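Long-range contact in metazoan TIR-STING fusion (PDB 6WT6), which joins a TIR domain to a STING ligand-binding domain in a single chain, in a fusion found in an oyster: residues T198-R203 against M212-F217. Numbering follows the deposited sequence.
Sequences TVRQWR and MSEKLF
The last turns of helix 176-204 lie against the start of strand 212-221, where the chain turns a corner at Glu-214 and Lys-215. The clearest polar contact is made by Arg-203: its chain bends at chi3 (68°) so that NH1 donates to the backbone O of Met-212 at 2.8 Å, with the oxygen almost exactly in the guanidinium plane and the bond lying in the carbonyl plane. Charge pairing centres on Glu-214, whose extended side chain crosses both arginines obliquely. Glu-214 OE2 takes a weak hydrogen bond, part of a salt bridge, from Arg-200 NH1 at 3.3 Å. The two planes are turned 57° apart. Arg-203 NH2 makes a long ion pair with Glu-214 OE2, 4.0 Å away. Asp-196 is a second acid partner of Arg-200. Val-199 sets CG1, anti to its backbone N (chi1 169°), 3.3 Å from Ser-213 O, and CG2 near Glu-214 O. Met-212, fully extended, runs past Arg-203 CB, crossing that side chain obliquely, and brings SD to 3.7 Å from Trp-202 CE3, an oblique Met-aromatic contact, while its CE meets Val-199 CG1 at 3.8 Å. Thus Glu-214 probably offsets part of the arginines' charge, while buried Met-212 packs between the helix and Ile-262 of strand 260-266, which also touches Trp-202.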
# COMPACT_ATOMS: atom_id res chain seq x y z
N THR A 198 -1.30 -30.16 -5.31
CA THR A 198 -0.66 -30.64 -4.09
C THR A 198 -1.69 -31.12 -3.08
O THR A 198 -1.49 -32.14 -2.42
CB THR A 198 0.21 -29.53 -3.49
OG1 THR A 198 1.09 -29.02 -4.51
CG2 THR A 198 1.04 -30.05 -2.34
N VAL A 199 -2.81 -30.39 -2.96
CA VAL A 199 -3.84 -30.74 -1.99
C VAL A 199 -4.50 -32.06 -2.37
O VAL A 199 -4.71 -32.93 -1.52
CB VAL A 199 -4.87 -29.60 -1.88
CG1 VAL A 199 -6.08 -30.05 -1.08
CG2 VAL A 199 -4.23 -28.39 -1.23
N ARG A 200 -4.84 -32.23 -3.65
CA ARG A 200 -5.48 -33.46 -4.08
C ARG A 200 -4.58 -34.67 -3.88
O ARG A 200 -5.06 -35.76 -3.58
CB ARG A 200 -5.91 -33.35 -5.55
CG ARG A 200 -7.03 -32.35 -5.78
CD ARG A 200 -7.67 -32.55 -7.14
NE ARG A 200 -6.71 -32.41 -8.23
CZ ARG A 200 -6.49 -31.29 -8.90
NH1 ARG A 200 -7.17 -30.19 -8.61
NH2 ARG A 200 -5.59 -31.27 -9.88
N GLN A 201 -3.26 -34.50 -4.05
CA GLN A 201 -2.35 -35.60 -3.79
C GLN A 201 -2.34 -35.96 -2.31
O GLN A 201 -2.37 -37.14 -1.94
CB GLN A 201 -0.94 -35.26 -4.27
CG GLN A 201 0.09 -36.32 -3.91
CD GLN A 201 1.48 -35.98 -4.41
OE1 GLN A 201 1.68 -35.76 -5.60
NE2 GLN A 201 2.44 -35.94 -3.49
N TRP A 202 -2.29 -34.94 -1.44
CA TRP A 202 -2.35 -35.20 -0.00
C TRP A 202 -3.69 -35.82 0.37
O TRP A 202 -3.76 -36.79 1.13
CB TRP A 202 -2.12 -33.91 0.78
CG TRP A 202 -1.90 -34.13 2.26
CD1 TRP A 202 -0.70 -34.17 2.91
CD2 TRP A 202 -2.90 -34.34 3.26
NE1 TRP A 202 -0.89 -34.39 4.25
CE2 TRP A 202 -2.24 -34.50 4.49
CE3 TRP A 202 -4.30 -34.41 3.23
CZ2 TRP A 202 -2.92 -34.73 5.69
CZ3 TRP A 202 -4.98 -34.64 4.42
CH2 TRP A 202 -4.29 -34.79 5.63
N ARG A 203 -4.78 -35.27 -0.17
CA ARG A 203 -6.11 -35.79 0.11
C ARG A 203 -6.24 -37.24 -0.32
O ARG A 203 -6.87 -38.05 0.37
CB ARG A 203 -7.15 -34.92 -0.59
CG ARG A 203 -8.57 -35.40 -0.43
CD ARG A 203 -9.52 -34.43 -1.10
NE ARG A 203 -9.38 -34.43 -2.55
CZ ARG A 203 -10.03 -33.61 -3.36
NH1 ARG A 203 -10.86 -32.70 -2.86
NH2 ARG A 203 -9.86 -33.69 -4.67
N MET A 212 -12.51 -33.00 2.19
CA MET A 212 -11.46 -32.00 2.10
C MET A 212 -11.59 -31.24 0.78
O MET A 212 -11.69 -31.86 -0.28
CB MET A 212 -10.08 -32.64 2.20
CG MET A 212 -8.93 -31.65 2.12
SD MET A 212 -7.34 -32.46 2.28
CE MET A 212 -6.27 -31.05 2.59
N SER A 213 -11.58 -29.92 0.87
CA SER A 213 -11.59 -29.07 -0.31
C SER A 213 -10.18 -28.95 -0.89
O SER A 213 -9.17 -29.15 -0.21
CB SER A 213 -12.13 -27.68 0.04
OG SER A 213 -11.82 -26.74 -0.98
N GLU A 214 -10.13 -28.61 -2.18
CA GLU A 214 -8.86 -28.36 -2.85
C GLU A 214 -8.23 -27.03 -2.45
O GLU A 214 -7.01 -26.87 -2.61
CB GLU A 214 -9.03 -28.37 -4.37
CG GLU A 214 -9.62 -29.64 -4.95
CD GLU A 214 -9.80 -29.52 -6.45
OE1 GLU A 214 -9.62 -28.41 -6.98
OE2 GLU A 214 -10.11 -30.54 -7.10
N LYS A 215 -9.02 -26.09 -1.95
CA LYS A 215 -8.55 -24.72 -1.82
C LYS A 215 -7.77 -24.51 -0.53
O LYS A 215 -7.87 -25.28 0.44
CB LYS A 215 -9.73 -23.74 -1.86
CG LYS A 215 -10.51 -23.74 -3.18
CD LYS A 215 -11.56 -22.64 -3.17
CE LYS A 215 -12.37 -22.62 -4.46
NZ LYS A 215 -13.13 -23.89 -4.67
N LEU A 216 -6.97 -23.44 -0.53
CA LEU A 216 -6.29 -22.96 0.67
C LEU A 216 -7.18 -21.93 1.34
O LEU A 216 -7.50 -20.90 0.74
CB LEU A 216 -4.93 -22.36 0.30
CG LEU A 216 -4.15 -21.71 1.45
CD1 LEU A 216 -3.78 -22.75 2.50
CD2 LEU A 216 -2.91 -21.00 0.92
N PHE A 217 -7.58 -22.20 2.58
CA PHE A 217 -8.46 -21.30 3.31
C PHE A 217 -7.63 -20.26 4.04
O PHE A 217 -6.76 -20.61 4.85
CB PHE A 217 -9.35 -22.09 4.27
CG PHE A 217 -10.43 -22.87 3.58
CD1 PHE A 217 -11.73 -22.40 3.53
CD2 PHE A 217 -10.14 -24.06 2.94
CE1 PHE A 217 -12.72 -23.10 2.88
CE2 PHE A 217 -11.12 -24.78 2.28
CZ PHE A 217 -12.42 -24.30 2.26